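Local coordinates for protein sorbitol dehydrogenase (Gluconobacter oxydans, PDB 5ITG) that probably oxidises D-sorbitol to L-sorbose with a nicotinamide cofactor, as a Rossmann-fold member of the mannitol dehydrogenase family, at residues 410-415 / 421-426; 304-309 / 371-376. All blocks are in the same frame, centred on the assembly; numbering follows the deposited sequence.

Contact 1: residues 410-415 / 421-426; sequences LEMLRG and GTYESS
Tyr423 folds its ring back over Gly415, where helix 400-412 gives way through a type I beta turn, Met412 to Gly415, to the loop that returns along the helix end. Both pieces belong to the C-terminal domain of the mannitol dehydrogenase family.

Two hydrogen bonds fasten the loop. The Tyr423 hydroxyl donates to Met412 O at 2.6 Å, in the carbonyl plane and on a lone pair. The same oxygen accepts Gly415 N, the bond of the turn, so two donors grip it. The second bond is Tyr423 N to Gly415 O at 2.9 Å; here the donor stands 43° above the carbonyl plane.

The ring face adds a CH-pi contact: Gly415 CA lies 3.8 Å from the Tyr423 ring centroid, 22° off the ring normal. Chi1 of 58° sets Tyr423 CG between its own backbone N and carbonyl carbon, which swings the ring over the glycine. A phenylalanine in its place would probably keep this face contact but leave Met412 O without its hydroxyl donor. Gly415 itself has positive phi, and a CB would clash with Tyr423 O.

The selenomethionine Met412 crosses the Tyr423 side chain at about a right angle, its SE oblique to the ring in a Met-aromatic contact, 5.4 Å from the ring centroid and nearest to Tyr423 CE1; helix 288-312 packs on both side chains through Ile310. The CB of Glu411 points away from the loop, and its carboxylate forms salt bridges with Arg471 and Arg475. Farther along the loop, Ser425 points its CB toward the helix end, and Met412 SE lies 3.9 Å from Ser425 OG.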
loop_
_atom_site.group_PDB
_atom_site.type_symbol
_atom_site.label_atom_id
_atom_site.label_comp_id
_atom_site.label_asym_id
_atom_site.label_seq_id
_atom_site.Cartn_x
_atom_site.Cartn_y
_atom_site.Cartn_z
ATOM N N LEU A 410 19.587 -2.398 17.173
ATOM C CA LEU A 410 20.287 -1.566 18.149
ATOM C C LEU A 410 21.687 -1.158 17.699
ATOM O O LEU A 410 22.110 -0.023 17.923
ATOM C CB LEU A 410 20.353 -2.279 19.504
ATOM C CG LEU A 410 18.971 -2.405 20.155
ATOM C CD1 LEU A 410 19.074 -3.120 21.496
ATOM C CD2 LEU A 410 18.373 -1.008 20.320
ATOM N N GLU A 411 22.409 -2.076 17.068
ATOM C CA GLU A 411 23.742 -1.753 16.583
ATOM C C GLU A 411 23.658 -0.834 15.359
ATOM O O GLU A 411 24.488 0.060 15.188
ATOM C CB GLU A 411 24.512 -3.035 16.262
ATOM C CG GLU A 411 24.952 -3.787 17.516
ATOM C CD GLU A 411 25.886 -2.953 18.390
ATOM O OE1 GLU A 411 26.948 -2.534 17.884
ATOM O OE2 GLU A 411 25.562 -2.720 19.579
HETATM N N MSE A 412 22.642 -1.037 14.521
HETATM C CA MSE A 412 22.458 -0.212 13.325
HETATM C C MSE A 412 22.253 1.246 13.741
HETATM O O MSE A 412 22.733 2.177 13.089
HETATM C CB MSE A 412 21.244 -0.708 12.522
HETATM C CG MSE A 412 20.925 0.093 11.259
HETATM SE SE MSE A 412 19.877 1.714 11.571
HETATM C CE MSE A 412 18.242 0.906 12.279
ATOM N N LEU A 413 21.547 1.436 14.849
ATOM C CA LEU A 413 21.261 2.774 15.363
ATOM C C LEU A 413 22.514 3.613 15.650
ATOM O O LEU A 413 22.460 4.845 15.610
ATOM C CB LEU A 413 20.413 2.657 16.637
ATOM C CG LEU A 413 18.916 2.991 16.613
ATOM C CD1 LEU A 413 18.284 2.624 15.291
ATOM C CD2 LEU A 413 18.238 2.269 17.772
ATOM N N ARG A 414 23.635 2.953 15.928
ATOM C CA ARG A 414 24.874 3.666 16.236
ATOM C C ARG A 414 25.425 4.493 15.073
ATOM O O ARG A 414 26.263 5.376 15.274
ATOM C CB ARG A 414 25.921 2.686 16.768
ATOM C CG ARG A 414 25.512 2.083 18.114
ATOM C CD ARG A 414 26.470 1.011 18.618
ATOM N NE ARG A 414 27.512 1.547 19.492
ATOM C CZ ARG A 414 28.708 1.951 19.081
ATOM N NH1 ARG A 414 29.028 1.881 17.796
ATOM N NH2 ARG A 414 29.582 2.432 19.954
ATOM N N GLY A 415 24.962 4.207 13.859
ATOM C CA GLY A 415 25.378 4.993 12.712
ATOM C C GLY A 415 26.653 4.693 11.946
ATOM O O GLY A 415 27.187 5.579 11.273
ATOM N N GLY A 421 31.844 3.471 6.534
ATOM C CA GLY A 421 30.923 4.539 6.208
ATOM C C GLY A 421 30.058 4.893 7.401
ATOM O O GLY A 421 29.773 4.055 8.249
ATOM N N THR A 422 29.652 6.149 7.489
ATOM C CA THR A 422 28.795 6.551 8.589
ATOM C C THR A 422 27.467 6.948 7.982
ATOM O O THR A 422 27.387 7.226 6.785
ATOM C CB THR A 422 29.382 7.734 9.370
ATOM O OG1 THR A 422 29.528 8.860 8.497
ATOM C CG2 THR A 422 30.732 7.362 9.947
ATOM N N TYR A 423 26.423 6.961 8.799
ATOM C CA TYR A 423 25.099 7.312 8.311
ATOM C C TYR A 423 24.226 7.725 9.484
ATOM O O TYR A 423 24.594 7.533 10.640
ATOM C CB TYR A 423 24.480 6.103 7.591
ATOM C CG TYR A 423 24.382 4.868 8.468
ATOM C CD1 TYR A 423 23.354 4.728 9.402
ATOM C CD2 TYR A 423 25.354 3.874 8.409
ATOM C CE1 TYR A 423 23.301 3.629 10.257
ATOM C CE2 TYR A 423 25.313 2.772 9.259
ATOM C CZ TYR A 423 24.282 2.661 10.183
ATOM O OH TYR A 423 24.250 1.593 11.036
ATOM N N GLU A 424 23.068 8.295 9.186
ATOM C CA GLU A 424 22.152 8.712 10.233
ATOM C C GLU A 424 20.763 8.230 9.864
ATOM O O GLU A 424 20.165 8.740 8.919
ATOM C CB GLU A 424 22.146 10.234 10.363
ATOM C CG GLU A 424 22.315 10.717 11.791
ATOM C CD GLU A 424 23.627 10.248 12.401
ATOM O OE1 GLU A 424 24.690 10.534 11.808
ATOM O OE2 GLU A 424 23.599 9.596 13.468
ATOM N N SER A 425 20.249 7.243 10.592
ATOM C CA SER A 425 18.918 6.745 10.289
ATOM C C SER A 425 17.878 7.693 10.865
ATOM O O SER A 425 18.158 8.453 11.792
ATOM C CB SER A 425 18.712 5.340 10.859
ATOM O OG SER A 425 18.747 5.343 12.269
ATOM N N SER A 426 16.677 7.642 10.310
ATOM C CA SER A 426 15.587 8.494 10.761
ATOM C C SER A 426 14.647 7.775 11.735
ATOM O O SER A 426 14.201 6.655 11.480
ATOM C CB SER A 426 14.796 8.992 9.550
ATOM O OG SER A 426 13.574 9.592 9.938
#

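Contact 2: residues 304-309 / 371-376; sequences MLCFPG and LRIASD
Cys306 and Phe307, neighbours on helix 288-312, meet Ile373 and Ala374 at the end of the short helix 370-374: a helix-to-helix contact within the C-terminal domain, with Phe307 and Ala374 the closest CA pair at 6.6 Å.

From its CB, Cys306 can be followed outward. That carbon, directed at the other helix, already lies 4.0 Å from Ile373 CG2. One bond further, SG sits beside the backbone N, opposite the carbonyl carbon (chi1 -66°), and settles against the branch point of the isoleucine: it is 3.7 Å from Ile373 CB, with Ile373 CG2 and CG1 scarcely more distant. The sulfur therefore touches the base of the side chain, whose CD1 end leads away. Val317 of helix 317-320 packs on both residues.

Phe307 approaches differently. Its CB does not aim at the partner, but the ring does the touching with its edge: CE1 is 3.8 Å from Ala374 CB, which lies near the ring plane. The Tyr409 ring meets Phe307 at about 45° between planes.

All four residues are buried, and their mutual contacts are between carbon and sulfur atoms, which implies that close fit and dispersion, rather than polar pairing, hold these side chains together.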
loop_
_atom_site.group_PDB
_atom_site.type_symbol
_atom_site.label_atom_id
_atom_site.label_comp_id
_atom_site.label_asym_id
_atom_site.label_seq_id
_atom_site.Cartn_x
_atom_site.Cartn_y
_atom_site.Cartn_z
HETATM N N MSE A 304 14.123 -7.276 8.910
HETATM C CA MSE A 304 15.050 -8.306 9.387
HETATM C C MSE A 304 16.212 -8.395 8.400
HETATM O O MSE A 304 17.329 -8.799 8.749
HETATM C CB MSE A 304 14.356 -9.666 9.499
HETATM C CG MSE A 304 15.286 -10.811 9.871
HETATM SE SE MSE A 304 16.233 -10.580 11.564
HETATM C CE MSE A 304 14.809 -11.098 12.780
ATOM N N LEU A 305 15.941 -8.007 7.161
ATOM C CA LEU A 305 16.966 -8.009 6.127
ATOM C C LEU A 305 17.781 -6.713 6.169
ATOM O O LEU A 305 19.017 -6.731 6.177
ATOM C CB LEU A 305 16.320 -8.124 4.742
ATOM C CG LEU A 305 17.283 -8.034 3.550
ATOM C CD1 LEU A 305 18.122 -9.312 3.470
ATOM C CD2 LEU A 305 16.504 -7.846 2.261
ATOM N N CYS A 306 17.082 -5.584 6.212
ATOM C CA CYS A 306 17.756 -4.293 6.164
ATOM C C CYS A 306 18.512 -3.802 7.383
ATOM O O CYS A 306 19.494 -3.086 7.224
ATOM C CB CYS A 306 16.779 -3.219 5.680
ATOM S SG CYS A 306 16.265 -3.460 3.946
ATOM N N PHE A 307 18.093 -4.169 8.591
ATOM C CA PHE A 307 18.830 -3.709 9.759
ATOM C C PHE A 307 20.264 -4.266 9.724
ATOM O O PHE A 307 21.234 -3.510 9.855
ATOM C CB PHE A 307 18.120 -4.103 11.068
ATOM C CG PHE A 307 16.820 -3.361 11.321
ATOM C CD1 PHE A 307 16.599 -2.093 10.784
ATOM C CD2 PHE A 307 15.845 -3.905 12.156
ATOM C CE1 PHE A 307 15.434 -1.378 11.073
ATOM C CE2 PHE A 307 14.668 -3.190 12.453
ATOM C CZ PHE A 307 14.466 -1.930 11.911
ATOM N N PRO A 308 20.427 -5.592 9.555
ATOM C CA PRO A 308 21.809 -6.077 9.516
ATOM C C PRO A 308 22.499 -5.722 8.192
ATOM O O PRO A 308 23.728 -5.585 8.138
ATOM C CB PRO A 308 21.657 -7.585 9.737
ATOM C CG PRO A 308 20.297 -7.885 9.197
ATOM C CD PRO A 308 19.475 -6.713 9.663
ATOM N N GLY A 309 21.708 -5.562 7.134
ATOM C CA GLY A 309 22.262 -5.205 5.839
ATOM C C GLY A 309 22.953 -3.842 5.854
ATOM O O GLY A 309 23.966 -3.636 5.174
ATOM N N LEU A 371 18.464 2.115 4.056
ATOM C CA LEU A 371 18.249 3.144 5.068
ATOM C C LEU A 371 16.806 3.631 5.057
ATOM O O LEU A 371 16.253 3.977 6.102
ATOM C CB LEU A 371 19.211 4.323 4.854
ATOM C CG LEU A 371 20.592 4.134 5.494
ATOM C CD1 LEU A 371 21.496 5.316 5.169
ATOM C CD2 LEU A 371 20.428 3.998 7.006
ATOM N N ARG A 372 16.188 3.643 3.881
ATOM C CA ARG A 372 14.808 4.096 3.770
ATOM C C ARG A 372 13.880 3.093 4.450
ATOM O O ARG A 372 12.925 3.470 5.133
ATOM C CB ARG A 372 14.414 4.253 2.301
ATOM C CG ARG A 372 13.554 5.483 2.037
ATOM C CD ARG A 372 12.935 5.447 0.650
ATOM N NE ARG A 372 11.973 4.356 0.521
ATOM C CZ ARG A 372 10.885 4.226 1.274
ATOM N NH1 ARG A 372 10.614 5.125 2.215
ATOM N NH2 ARG A 372 10.069 3.197 1.092
ATOM N N ILE A 373 14.170 1.813 4.263
ATOM C CA ILE A 373 13.373 0.755 4.874
ATOM C C ILE A 373 13.503 0.836 6.392
ATOM O O ILE A 373 12.556 0.549 7.124
ATOM C CB ILE A 373 13.847 -0.643 4.396
ATOM C CG1 ILE A 373 13.631 -0.770 2.885
ATOM C CG2 ILE A 373 13.095 -1.746 5.138
ATOM C CD1 ILE A 373 12.190 -0.569 2.442
ATOM N N ALA A 374 14.676 1.257 6.858
ATOM C CA ALA A 374 14.945 1.362 8.285
ATOM C C ALA A 374 14.394 2.635 8.938
ATOM O O ALA A 374 14.399 2.752 10.167
ATOM C CB ALA A 374 16.448 1.262 8.531
ATOM N N SER A 375 13.915 3.579 8.131
ATOM C CA SER A 375 13.376 4.826 8.677
ATOM C C SER A 375 12.147 4.552 9.542
ATOM O O SER A 375 11.263 3.783 9.159
ATOM C CB SER A 375 13.028 5.814 7.550
ATOM O OG SER A 375 11.977 5.343 6.717
ATOM N N ASP A 376 12.104 5.192 10.707
ATOM C CA ASP A 376 11.010 5.013 11.660
ATOM C C ASP A 376 11.053 3.554 12.112
ATOM O O ASP A 376 10.021 2.932 12.360
ATOM C CB ASP A 376 9.655 5.332 11.007
ATOM C CG ASP A 376 8.538 5.518 12.028
ATOM O OD1 ASP A 376 8.832 5.576 13.244
ATOM O OD2 ASP A 376 7.364 5.616 11.615
#

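How the contacts relate
Following the chain from the N terminus, the first segment met is 304-309 on helix 288-312, and contact 2 closes when the chain returns at helix 370-374, after an excursion of 61 residues, 35 of them helical. Contact 1 follows in series, closing a short loop of five residues after helix 400-412; neither loop encloses or crosses the other. Their centres are 10 Å apart, and they touch directly: Met412 CE packs on Phe307 CD1 at 3.7 Å, and Tyr423 on Leu371. Asp376 N and Ser426 O are probably hydrogen-bonded at 2.7 Å. Together the two contacts draw helices 288-312, 370-374 and 400-412 and the loop before helix 432-439 into one part of the C-terminal domain.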